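Local coordinates for major royal jelly protein 1 (Apis mellifera, PDB 5YYL) that is the most abundant protein of royal jelly, binds a sterol and probably serves as food for developing larvae, at residues I69-D74 against K358-L363; S314-F319 against C329-R334; Y372-Y377 against P425-I430. All blocks are in the same frame, centred on the assembly; numbering follows the deposited sequence.

Contact 1: residues I69-D74 against K358-L363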
loop_
_atom_site.group_PDB
_atom_site.type_symbol
_atom_site.label_atom_id
_atom_site.label_comp_id
_atom_site.label_asym_id
_atom_site.label_seq_id
_atom_site.Cartn_x
_atom_site.Cartn_y
_atom_site.Cartn_z
ATOM N N ILE A 69 -0.762 37.434 5.817
ATOM C CA ILE A 69 -0.465 36.006 5.918
ATOM C C ILE A 69 -0.200 35.488 4.529
ATOM O O ILE A 69 -0.611 36.100 3.540
ATOM C CB ILE A 69 -1.618 35.187 6.545
ATOM C CG1 ILE A 69 -2.924 35.317 5.748
ATOM C CG2 ILE A 69 -1.852 35.639 7.979
ATOM C CD1 ILE A 69 -4.059 34.436 6.233
ATOM N N ASP A 70 0.500 34.370 4.456
ATOM C CA ASP A 70 0.571 33.596 3.225
ATOM C C ASP A 70 0.935 32.151 3.580
ATOM O O ASP A 70 1.005 31.804 4.757
ATOM C CB ASP A 70 1.533 34.242 2.221
ATOM C CG ASP A 70 1.125 33.986 0.765
ATOM O OD1 ASP A 70 0.912 32.779 0.422
ATOM O OD2 ASP A 70 1.050 34.968 -0.031
ATOM N N GLN A 71 1.129 31.305 2.578
ATOM C CA GLN A 71 1.275 29.881 2.801
ATOM C C GLN A 71 2.063 29.295 1.661
ATOM O O GLN A 71 1.770 29.597 0.501
ATOM C CB GLN A 71 -0.112 29.239 2.881
ATOM C CG GLN A 71 -0.126 27.724 3.055
ATOM C CD GLN A 71 0.063 26.935 1.767
ATOM O OE1 GLN A 71 -0.403 27.342 0.704
ATOM N NE2 GLN A 71 0.748 25.806 1.856
ATOM N N TRP A 72 3.065 28.475 1.993
ATOM C CA TRP A 72 3.809 27.685 1.004
ATOM C C TRP A 72 4.269 26.399 1.664
ATOM O O TRP A 72 4.942 26.450 2.701
ATOM C CB TRP A 72 5.009 28.474 0.494
ATOM C CG TRP A 72 5.832 27.768 -0.505
ATOM C CD1 TRP A 72 5.664 27.770 -1.860
ATOM C CD2 TRP A 72 6.985 26.979 -0.251
ATOM N NE1 TRP A 72 6.652 27.020 -2.476
ATOM C CE2 TRP A 72 7.473 26.522 -1.505
ATOM C CE3 TRP A 72 7.667 26.615 0.913
ATOM C CZ2 TRP A 72 8.603 25.729 -1.622
ATOM C CZ3 TRP A 72 8.784 25.816 0.806
ATOM C CH2 TRP A 72 9.247 25.379 -0.459
ATOM N N HIS A 73 3.888 25.264 1.079
ATOM C CA HIS A 73 4.177 23.944 1.647
ATOM C C HIS A 73 3.795 23.928 3.139
ATOM O O HIS A 73 2.664 24.274 3.468
ATOM C CB HIS A 73 5.634 23.550 1.371
ATOM C CG HIS A 73 5.951 23.353 -0.080
ATOM N ND1 HIS A 73 7.173 22.875 -0.510
ATOM C CD2 HIS A 73 5.207 23.538 -1.199
ATOM C CE1 HIS A 73 7.168 22.787 -1.830
ATOM N NE2 HIS A 73 5.988 23.186 -2.275
ATOM N N ASP A 74 4.721 23.599 4.037
ATOM C CA ASP A 74 4.411 23.508 5.481
ATOM C C ASP A 74 4.450 24.847 6.226
ATOM O O ASP A 74 4.050 24.911 7.392
ATOM C CB ASP A 74 5.330 22.492 6.190
ATOM C CG ASP A 74 6.814 22.702 5.891
ATOM O OD1 ASP A 74 7.165 23.441 4.934
ATOM O OD2 ASP A 74 7.628 22.126 6.636
ATOM N N LYS A 358 -5.777 35.168 0.846
ATOM C CA LYS A 358 -5.036 34.522 -0.230
ATOM C C LYS A 358 -5.812 33.293 -0.678
ATOM O O LYS A 358 -6.584 32.734 0.097
ATOM C CB LYS A 358 -3.640 34.100 0.233
ATOM C CG LYS A 358 -2.812 35.201 0.869
ATOM C CD LYS A 358 -2.347 36.204 -0.162
ATOM C CE LYS A 358 -1.692 37.416 0.475
ATOM N NZ LYS A 358 -0.326 37.089 0.988
ATOM N N ILE A 359 -5.611 32.877 -1.924
ATOM C CA ILE A 359 -6.221 31.669 -2.445
ATOM C C ILE A 359 -5.155 30.760 -3.017
ATOM O O ILE A 359 -4.346 31.167 -3.829
ATOM C CB ILE A 359 -7.339 31.974 -3.483
ATOM C CG1 ILE A 359 -8.530 32.606 -2.741
ATOM C CG2 ILE A 359 -7.793 30.696 -4.204
ATOM C CD1 ILE A 359 -9.743 32.910 -3.582
ATOM N N LYS A 360 -5.214 29.506 -2.597
ATOM C CA LYS A 360 -4.263 28.470 -2.964
ATOM C C LYS A 360 -5.004 27.328 -3.623
ATOM O O LYS A 360 -6.185 27.156 -3.393
ATOM C CB LYS A 360 -3.569 27.968 -1.684
ATOM C CG LYS A 360 -2.825 29.061 -0.908
ATOM C CD LYS A 360 -1.563 29.540 -1.635
ATOM C CE LYS A 360 -1.161 30.938 -1.186
ATOM N NZ LYS A 360 0.180 31.304 -1.707
ATOM N N GLU A 361 -4.296 26.561 -4.439
ATOM C CA GLU A 361 -4.804 25.326 -5.028
ATOM C C GLU A 361 -4.232 24.123 -4.271
ATOM O O GLU A 361 -3.054 24.115 -3.901
ATOM C CB GLU A 361 -4.417 25.246 -6.494
ATOM C CG GLU A 361 -5.083 26.269 -7.375
ATOM C CD GLU A 361 -4.511 26.223 -8.781
ATOM O OE1 GLU A 361 -5.274 25.878 -9.720
ATOM O OE2 GLU A 361 -3.292 26.509 -8.945
ATOM N N ALA A 362 -5.051 23.098 -4.062
ATOM C CA ALA A 362 -4.606 21.888 -3.379
ATOM C C ALA A 362 -3.496 21.243 -4.189
ATOM O O ALA A 362 -3.488 21.360 -5.401
ATOM C CB ALA A 362 -5.762 20.918 -3.193
ATOM N N LEU A 363 -2.555 20.599 -3.508
ATOM C CA LEU A 363 -1.377 19.987 -4.136
ATOM C C LEU A 363 -1.283 18.524 -3.701
ATOM O O LEU A 363 -1.918 18.144 -2.719
ATOM C CB LEU A 363 -0.098 20.733 -3.711
ATOM C CG LEU A 363 0.197 22.129 -4.303
ATOM C CD1 LEU A 363 1.276 22.835 -3.496
ATOM C CD2 LEU A 363 0.614 22.000 -5.761
#
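Two salt bridges fan out from the carboxylate of Asp-70, one oxygen for each of two lysines. Lys-360 NZ meets Asp-70 OD1 at 2.7 Å on the syn lone pair, while Lys-358 NZ reaches Asp-70 OD2, also at 2.7 Å, from above the carboxylate plane and 41° out of it. Both lysines cross the aspartate at about a right angle, and the closest approach in each case is made by NZ. The anti lone pair of Asp-70 OD1 takes the backbone N of Gln-71 at 2.6 Å, which gives this oxygen two donors and helps to fix the rotation of the group. The two ammonium groups, with the N-H of Gln-71, probably keep the buried aspartate ionised.

The blades of a beta-propeller meet here: strands 69-72 and 358-361 run nearly parallel, 11° apart, with axes 7.9 Å from each other, too far for a backbone ladder. Long, flexible lysines suit the gap; each leaves its strand with CG beside its own backbone N and then bends at chi2.

Hydrogen bonds to carbonyls complete the ammonium groups. Lys-358 NZ lies 2.8 Å from Ile-69 O, in the carbonyl plane, and also bonds Leu-127 O of the next blade, whereas Lys-360 NZ approaches Gln-71 O at 3.2 Å.

Nonbonded packing is slight. Gln-71 OE1 rests against the methylenes of Lys-360, 3.4 Å from its CG, while the other end of the same amide, Gln-71 NE2, donates to His-73 O at 2.9 Å.

Contact 2: residues S314-F319 against C329-R334; sequences SGVLFF and CWNEHR
Asn-331 OD1 is gripped twice, by the backbone N of His-333 at 2.8 Å on a lone pair in the carbonyl plane, and weakly by ND1 of the same histidine's ring. The first bond makes an Asx turn just where the strand ends, a task suited to asparagine's short side chain.

Three backbone bonds join the segments. Leu-317 and Trp-330 form a hydrogen-bonded antiparallel pair, Leu-317 N to Trp-330 O at 2.8 Å and Trp-330 N to Leu-317 O likewise. Beyond the strand, Glu-332 N points almost along the C=O axis of Gly-315, 2.8 Å from its O. Gly-315 has a positive phi of 94°, easy for glycine, and its CA lies 3.4 Å from Glu-332 OE1. The carboxylate of Glu-332 turns to Tyr-266, Thr-262 and Ser-259.

On the face carrying Val-316, Phe-318 and Cys-329, the cysteine CB sits over the Phe-318 ring, 4.2 Å from its centroid, a CH-pi contact. Cys-329 SG, held between backbone N and carbonyl carbon (chi1 57°), is bonded to Cys-416. Asn-331 is the polar member of this face, its ND2 satisfied by Cys-416 O and Asn-418 OD1. On the other face, Leu-317 CD2 touches Trp-330 CE3 at 3.9 Å. Apolar character suits Val-316, Phe-318, Leu-317 and Trp-330, all buried. This is the antiparallel hairpin formed by the two middle strands of a four-stranded propeller blade.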
loop_
_atom_site.group_PDB
_atom_site.type_symbol
_atom_site.label_atom_id
_atom_site.label_comp_id
_atom_site.label_asym_id
_atom_site.label_seq_id
_atom_site.Cartn_x
_atom_site.Cartn_y
_atom_site.Cartn_z
ATOM N N SER A 314 -10.252 30.743 -10.935
ATOM C CA SER A 314 -11.561 30.597 -11.610
ATOM C C SER A 314 -12.400 31.892 -11.825
ATOM O O SER A 314 -13.490 31.832 -12.412
ATOM C CB SER A 314 -12.401 29.559 -10.854
ATOM O OG SER A 314 -12.572 29.933 -9.499
ATOM N N GLY A 315 -11.912 33.042 -11.358
ATOM C CA GLY A 315 -12.528 34.338 -11.676
ATOM C C GLY A 315 -13.540 34.858 -10.661
ATOM O O GLY A 315 -14.334 35.722 -11.000
ATOM N N VAL A 316 -13.509 34.351 -9.423
ATOM C CA VAL A 316 -14.364 34.850 -8.341
ATOM C C VAL A 316 -13.572 35.826 -7.466
ATOM O O VAL A 316 -12.521 35.457 -6.918
ATOM C CB VAL A 316 -14.851 33.703 -7.449
ATOM C CG1 VAL A 316 -15.849 34.216 -6.419
ATOM C CG2 VAL A 316 -15.469 32.595 -8.305
ATOM N N LEU A 317 -14.066 37.063 -7.344
ATOM C CA LEU A 317 -13.458 38.099 -6.484
ATOM C C LEU A 317 -14.099 38.037 -5.106
ATOM O O LEU A 317 -15.316 38.153 -4.992
ATOM C CB LEU A 317 -13.687 39.503 -7.042
ATOM C CG LEU A 317 -13.302 40.712 -6.152
ATOM C CD1 LEU A 317 -11.817 41.043 -6.244
ATOM C CD2 LEU A 317 -14.133 41.955 -6.482
ATOM N N PHE A 318 -13.272 37.889 -4.074
ATOM C CA PHE A 318 -13.712 37.954 -2.693
ATOM C C PHE A 318 -13.221 39.247 -2.082
ATOM O O PHE A 318 -12.160 39.756 -2.459
ATOM C CB PHE A 318 -13.177 36.778 -1.899
ATOM C CG PHE A 318 -13.814 35.480 -2.260
ATOM C CD1 PHE A 318 -14.924 35.029 -1.564
ATOM C CD2 PHE A 318 -13.305 34.711 -3.299
ATOM C CE1 PHE A 318 -15.529 33.834 -1.900
ATOM C CE2 PHE A 318 -13.903 33.514 -3.642
ATOM C CZ PHE A 318 -15.020 33.076 -2.944
ATOM N N PHE A 319 -14.004 39.766 -1.137
ATOM C CA PHE A 319 -13.676 41.007 -0.461
ATOM C C PHE A 319 -14.369 41.147 0.882
ATOM O O PHE A 319 -15.516 40.752 1.047
ATOM C CB PHE A 319 -14.020 42.197 -1.353
ATOM C CG PHE A 319 -15.431 42.197 -1.856
ATOM C CD1 PHE A 319 -16.445 42.758 -1.099
ATOM C CD2 PHE A 319 -15.743 41.654 -3.106
ATOM C CE1 PHE A 319 -17.749 42.759 -1.560
ATOM C CE2 PHE A 319 -17.046 41.658 -3.576
ATOM C CZ PHE A 319 -18.049 42.213 -2.801
ATOM N N CYS A 329 -18.585 38.298 -2.245
ATOM C CA CYS A 329 -17.991 37.831 -3.488
ATOM C C CYS A 329 -18.671 38.420 -4.706
ATOM O O CYS A 329 -19.741 38.998 -4.607
ATOM C CB CYS A 329 -18.002 36.296 -3.566
ATOM S SG CYS A 329 -19.644 35.568 -3.413
ATOM N N TRP A 330 -18.020 38.241 -5.848
ATOM C CA TRP A 330 -18.530 38.670 -7.138
ATOM C C TRP A 330 -17.771 37.931 -8.233
ATOM O O TRP A 330 -16.550 37.958 -8.239
ATOM C CB TRP A 330 -18.361 40.169 -7.310
ATOM C CG TRP A 330 -18.611 40.623 -8.695
ATOM C CD1 TRP A 330 -19.811 40.743 -9.297
ATOM C CD2 TRP A 330 -17.634 41.028 -9.664
ATOM N NE1 TRP A 330 -19.660 41.199 -10.592
ATOM C CE2 TRP A 330 -18.331 41.377 -10.841
ATOM C CE3 TRP A 330 -16.240 41.119 -9.655
ATOM C CZ2 TRP A 330 -17.682 41.799 -11.998
ATOM C CZ3 TRP A 330 -15.592 41.552 -10.816
ATOM C CH2 TRP A 330 -16.316 41.889 -11.964
ATOM N N ASN A 331 -18.497 37.290 -9.150
ATOM C CA ASN A 331 -17.894 36.559 -10.263
ATOM C C ASN A 331 -17.589 37.528 -11.410
ATOM O O ASN A 331 -18.421 38.364 -11.766
ATOM C CB ASN A 331 -18.819 35.450 -10.750
ATOM C CG ASN A 331 -18.088 34.396 -11.568
ATOM O OD1 ASN A 331 -17.440 34.707 -12.581
ATOM N ND2 ASN A 331 -18.213 33.114 -11.141
ATOM N N GLU A 332 -16.386 37.410 -11.978
ATOM C CA GLU A 332 -15.961 38.280 -13.070
ATOM C C GLU A 332 -16.702 38.000 -14.370
ATOM O O GLU A 332 -16.792 38.895 -15.230
ATOM C CB GLU A 332 -14.474 38.125 -13.343
ATOM C CG GLU A 332 -13.556 38.702 -12.284
ATOM C CD GLU A 332 -12.108 38.597 -12.698
ATOM O OE1 GLU A 332 -11.556 37.464 -12.653
ATOM O OE2 GLU A 332 -11.537 39.626 -13.108
ATOM N N HIS A 333 -17.204 36.765 -14.522
ATOM C CA HIS A 333 -18.045 36.401 -15.666
ATOM C C HIS A 333 -19.354 37.204 -15.726
ATOM O O HIS A 333 -19.864 37.467 -16.816
ATOM C CB HIS A 333 -18.363 34.900 -15.666
ATOM C CG HIS A 333 -17.158 34.029 -15.840
ATOM N ND1 HIS A 333 -16.652 33.235 -14.830
ATOM C CD2 HIS A 333 -16.343 33.840 -16.904
ATOM C CE1 HIS A 333 -15.587 32.588 -15.265
ATOM N NE2 HIS A 333 -15.386 32.928 -16.526
ATOM N N ARG A 334 -19.881 37.588 -14.564
ATOM C CA ARG A 334 -21.089 38.399 -14.488
ATOM C C ARG A 334 -20.738 39.873 -14.602
ATOM O O ARG A 334 -19.559 40.258 -14.598
ATOM C CB ARG A 334 -21.853 38.169 -13.181
ATOM C CG ARG A 334 -22.122 36.733 -12.791
ATOM C CD ARG A 334 -23.466 36.176 -13.204
ATOM N NE ARG A 334 -23.641 34.872 -12.547
ATOM C CZ ARG A 334 -24.787 34.191 -12.443
ATOM N NH1 ARG A 334 -25.923 34.667 -12.967
ATOM N NH2 ARG A 334 -24.791 33.017 -11.803
#

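Contact 3: residues Y372-Y377 against P425-I430; sequences YINREY and PFKISI. With 94R ((3beta,14beta,17alpha)-ergosta-5,24(28)-dien-3-ol), chain H; 94R ((3beta,14beta,17alpha)-ergosta-5,24(28)-dien-3-ol), chain F.
Tyr-372 puts its CG beside the backbone N, anti to the carbonyl carbon, whereas Phe-426 holds its CG in the crowded position between N and the carbonyl carbon (chi1 74°), and these choices bring the two rings alongside. Their planes are 12° from parallel but offset, centroids 4.7 Å apart and little of one ring above the other, CD1 of Tyr-372 lying over one face of Phe-426. Against the opposite face of Phe-426 comes C16 of the chain H sterol, 3.7 Å from CE1, so the flat apolar ring is sandwiched. The phenol OH of Tyr-372 bonds a polar side chain of another protein.

Strand 426-430 adds in parallel to strand 373-383 in the mixed sheet of the propeller, with Ile-373 facing Ile-428 and Asn-374 facing Ser-429. Ile-428 N donates to Tyr-372 O at 2.8 Å, and Asn-374 N to Ile-428 O at 2.9 Å. On its other edge, strand 426-430 pairs antiparallel with a strand of the second subunit, carrying the sheet across the interface.

The two sheet faces differ in chemistry. On one, Asn-374 uses both ends of its amide: ND2 makes a nearly straight bond of 3.1 Å to Ser-429 OG, in the amide plane, while OD1 receives Lys-427 NZ at 2.9 Å from above that plane. On the other, isoleucines turn to sterol: Ile-373 CD1 lies 3.3 Å from C3 and Ile-430 CD1 3.4 Å from C7 of the chain F molecule, while Ile-373 CG2 packs on Ile-430 CG1. Val-366 and Pro-364, whose O hydrogen-bonds sterol, share the pocket.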
loop_
_atom_site.group_PDB
_atom_site.type_symbol
_atom_site.label_atom_id
_atom_site.label_comp_id
_atom_site.label_asym_id
_atom_site.label_seq_id
_atom_site.Cartn_x
_atom_site.Cartn_y
_atom_site.Cartn_z
ATOM N N TYR A 372 -12.113 15.545 -10.378
ATOM C CA TYR A 372 -12.592 15.001 -9.119
ATOM C C TYR A 372 -12.485 15.929 -7.920
ATOM O O TYR A 372 -12.978 15.594 -6.846
ATOM C CB TYR A 372 -11.829 13.737 -8.812
ATOM C CG TYR A 372 -12.008 12.680 -9.859
ATOM C CD1 TYR A 372 -13.208 12.000 -9.969
ATOM C CD2 TYR A 372 -10.986 12.354 -10.727
ATOM C CE1 TYR A 372 -13.384 11.016 -10.922
ATOM C CE2 TYR A 372 -11.146 11.379 -11.685
ATOM C CZ TYR A 372 -12.351 10.710 -11.775
ATOM O OH TYR A 372 -12.528 9.727 -12.710
ATOM N N ILE A 373 -11.854 17.089 -8.089
ATOM C CA ILE A 373 -11.388 17.894 -6.958
ATOM C C ILE A 373 -11.715 19.363 -7.126
ATOM O O ILE A 373 -11.337 19.972 -8.131
ATOM C CB ILE A 373 -9.856 17.768 -6.770
ATOM C CG1 ILE A 373 -9.461 16.292 -6.846
ATOM C CG2 ILE A 373 -9.436 18.368 -5.427
ATOM C CD1 ILE A 373 -8.104 15.948 -6.362
ATOM N N ASN A 374 -12.396 19.923 -6.127
ATOM C CA ASN A 374 -12.486 21.369 -5.977
ATOM C C ASN A 374 -11.213 21.814 -5.309
ATOM O O ASN A 374 -11.111 21.737 -4.087
ATOM C CB ASN A 374 -13.693 21.755 -5.130
ATOM C CG ASN A 374 -14.995 21.532 -5.847
ATOM O OD1 ASN A 374 -15.073 21.669 -7.065
ATOM N ND2 ASN A 374 -16.024 21.181 -5.103
ATOM N N ARG A 375 -10.243 22.252 -6.114
ATOM C CA ARG A 375 -8.854 22.399 -5.644
ATOM C C ARG A 375 -8.602 23.675 -4.838
ATOM O O ARG A 375 -7.755 23.668 -3.949
ATOM C CB ARG A 375 -7.866 22.314 -6.811
ATOM C CG ARG A 375 -7.840 20.929 -7.461
ATOM C CD ARG A 375 -7.153 20.842 -8.846
ATOM N NE ARG A 375 -6.018 21.750 -9.139
ATOM C CZ ARG A 375 -4.800 21.685 -8.594
ATOM N NH1 ARG A 375 -4.532 20.761 -7.672
ATOM N NH2 ARG A 375 -3.855 22.550 -8.956
ATOM N N GLU A 376 -9.330 24.745 -5.137
ATOM C CA GLU A 376 -9.041 26.073 -4.591
ATOM C C GLU A 376 -9.643 26.270 -3.214
ATOM O O GLU A 376 -10.801 25.929 -2.991
ATOM C CB GLU A 376 -9.592 27.178 -5.491
ATOM C CG GLU A 376 -8.700 27.522 -6.667
ATOM C CD GLU A 376 -9.304 28.620 -7.537
ATOM O OE1 GLU A 376 -8.535 29.595 -7.840
ATOM O OE2 GLU A 376 -10.522 28.519 -7.903
ATOM N N TYR A 377 -8.846 26.847 -2.315
ATOM C CA TYR A 377 -9.283 27.229 -0.973
ATOM C C TYR A 377 -8.746 28.595 -0.590
ATOM O O TYR A 377 -7.710 29.035 -1.097
ATOM C CB TYR A 377 -8.840 26.190 0.069
ATOM C CG TYR A 377 -7.352 25.950 0.186
ATOM C CD1 TYR A 377 -6.690 25.070 -0.665
ATOM C CD2 TYR A 377 -6.605 26.572 1.189
ATOM C CE1 TYR A 377 -5.325 24.849 -0.535
ATOM C CE2 TYR A 377 -5.230 26.343 1.333
ATOM C CZ TYR A 377 -4.596 25.496 0.471
ATOM O OH TYR A 377 -3.241 25.288 0.599
ATOM N N PRO A 425 -18.917 10.351 -10.398
ATOM C CA PRO A 425 -19.671 9.900 -9.233
ATOM C C PRO A 425 -19.215 10.483 -7.888
ATOM O O PRO A 425 -19.858 10.228 -6.881
ATOM C CB PRO A 425 -19.470 8.389 -9.258
ATOM C CG PRO A 425 -18.180 8.202 -9.939
ATOM C CD PRO A 425 -18.068 9.293 -10.944
ATOM N N PHE A 426 -18.093 11.204 -7.855
ATOM C CA PHE A 426 -17.649 11.876 -6.633
ATOM C C PHE A 426 -16.894 13.181 -6.888
ATOM O O PHE A 426 -16.306 13.379 -7.949
ATOM C CB PHE A 426 -16.813 10.927 -5.771
ATOM C CG PHE A 426 -15.432 10.678 -6.300
ATOM C CD1 PHE A 426 -14.350 11.392 -5.801
ATOM C CD2 PHE A 426 -15.201 9.736 -7.290
ATOM C CE1 PHE A 426 -13.068 11.165 -6.275
ATOM C CE2 PHE A 426 -13.920 9.505 -7.771
ATOM C CZ PHE A 426 -12.854 10.222 -7.266
ATOM N N LYS A 427 -16.941 14.073 -5.907
ATOM C CA LYS A 427 -16.239 15.356 -5.948
ATOM C C LYS A 427 -15.674 15.610 -4.566
ATOM O O LYS A 427 -16.412 15.514 -3.581
ATOM C CB LYS A 427 -17.185 16.494 -6.342
ATOM C CG LYS A 427 -16.496 17.711 -6.940
ATOM C CD LYS A 427 -15.885 17.380 -8.306
ATOM C CE LYS A 427 -16.119 18.471 -9.335
ATOM N NZ LYS A 427 -15.262 19.679 -9.115
ATOM N N ILE A 428 -14.373 15.899 -4.493
ATOM C CA ILE A 428 -13.705 16.166 -3.216
ATOM C C ILE A 428 -13.409 17.648 -3.017
ATOM O O ILE A 428 -12.702 18.282 -3.817
ATOM C CB ILE A 428 -12.390 15.389 -3.080
ATOM C CG1 ILE A 428 -12.598 13.950 -3.551
ATOM C CG2 ILE A 428 -11.907 15.474 -1.626
ATOM C CD1 ILE A 428 -11.554 12.961 -3.092
ATOM N N SER A 429 -13.939 18.189 -1.928
ATOM C CA SER A 429 -13.651 19.572 -1.544
ATOM C C SER A 429 -12.492 19.622 -0.539
ATOM O O SER A 429 -12.469 18.859 0.423
ATOM C CB SER A 429 -14.898 20.232 -0.981
ATOM O OG SER A 429 -15.729 20.593 -2.058
ATOM N N ILE A 430 -11.536 20.515 -0.800
ATOM C CA ILE A 430 -10.316 20.623 -0.022
ATOM C C ILE A 430 -10.170 21.985 0.641
ATOM O O ILE A 430 -10.486 23.010 0.046
ATOM C CB ILE A 430 -9.107 20.468 -0.940
ATOM C CG1 ILE A 430 -9.189 19.168 -1.723
ATOM C CG2 ILE A 430 -7.811 20.531 -0.142
ATOM C CD1 ILE A 430 -9.178 17.914 -0.865
HETATM C C1 94R H . -15.099 5.020 2.450
HETATM O O1 94R H . -18.198 4.764 4.533
HETATM C C2 94R H . -16.082 4.410 3.446
HETATM C C3 94R H . -17.278 5.340 3.593
HETATM C C4 94R H . -17.996 5.547 2.258
HETATM C C5 94R H . -17.034 5.892 1.141
HETATM C C10 94R H . -15.672 5.221 1.029
HETATM C C19 94R H . -15.829 3.857 0.349
HETATM C C9 94R H . -14.750 6.150 0.228
HETATM C C11 94R H . -13.329 5.609 0.081
HETATM C C12 94R H . -12.403 6.511 -0.726
HETATM C C13 94R H . -12.979 6.807 -2.107
HETATM C C18 94R H . -13.060 5.525 -2.956
HETATM C C17 94R H . -12.264 7.928 -2.867
HETATM C C20 94R H . -10.960 7.612 -3.608
HETATM C C22 94R H . -10.334 8.907 -4.117
HETATM C C23 94R H . -9.908 8.682 -5.550
HETATM C C24 94R H . -9.100 9.797 -6.139
HETATM C C28 94R H . -9.305 11.080 -5.896
HETATM C C25 94R H . -8.036 9.406 -7.093
HETATM C C27 94R H . -6.687 9.924 -6.622
HETATM C C26 94R H . -8.474 9.926 -8.456
HETATM C C21 94R H . -9.907 6.845 -2.808
HETATM C C16 94R H . -13.346 8.431 -3.815
HETATM C C15 94R H . -14.679 8.021 -3.192
HETATM C C14 94R H . -14.316 7.456 -1.838
HETATM C C8 94R H . -15.326 6.566 -1.117
HETATM C C7 94R H . -16.618 7.322 -0.897
HETATM C C6 94R H . -17.451 6.807 0.262
HETATM C C1 94R F . -5.079 13.568 -5.374
HETATM O O1 94R F . -3.985 16.706 -7.223
HETATM C C2 94R F . -4.179 14.441 -6.255
HETATM C C3 94R F . -4.793 15.819 -6.438
HETATM C C4 94R F . -5.039 16.490 -5.090
HETATM C C5 94R F . -5.644 15.569 -4.060
HETATM C C10 94R F . -5.213 14.130 -3.964
HETATM C C19 94R F . -3.849 14.117 -3.274
HETATM C C9 94R F . -6.274 13.334 -3.195
HETATM C C11 94R F . -5.905 11.861 -2.958
HETATM C C12 94R F . -6.925 11.055 -2.136
HETATM C C13 94R F . -7.181 11.749 -0.801
HETATM C C18 94R F . -5.931 11.696 0.084
HETATM C C17 94R F . -8.412 11.273 -0.021
HETATM C C20 94R F . -8.308 10.018 0.844
HETATM C C22 94R F . -9.690 9.671 1.381
HETATM C C23 94R F . -9.623 9.012 2.747
HETATM C C24 94R F . -10.991 8.653 3.314
HETATM C C28 94R F . -12.152 9.195 2.940
HETATM C C25 94R F . -11.003 7.643 4.415
HETATM C C27 94R F . -12.055 6.561 4.144
HETATM C C26 94R F . -11.209 8.368 5.742
HETATM C C21 94R F . -7.768 8.821 0.075
HETATM C C16 94R F . -8.805 12.495 0.819
HETATM C C15 94R F . -8.168 13.713 0.164
HETATM C C14 94R F . -7.644 13.156 -1.145
HETATM C C8 94R F . -6.642 14.013 -1.884
HETATM C C7 94R F . -7.246 15.374 -2.144
HETATM C C6 94R F . -6.539 16.122 -3.236
#

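In the fold
From the N terminus, strand 65-72 is met first, and contact 1 closes a loop of 283 residues when strand 353-361 returns beside it, bringing the last blade of the propeller against the first complete one. Contact 2 nests inside that loop as a local hairpin of the preceding blade. Contact 3 opens only afterwards, in series with both, and adds the C-terminal strand to the mixed sheet. Backbone bonds between 353-361 and 373-383 join contacts 1 and 3, whereas Ser-314 and Glu-376 link contact 2 to contact 3. Ile-359 packs on Phe-318, tying contact 1 to contact 2. Strand 33-37, near the N terminus, pairs with 400-406 in this sheet, which probably helps to close the propeller ring.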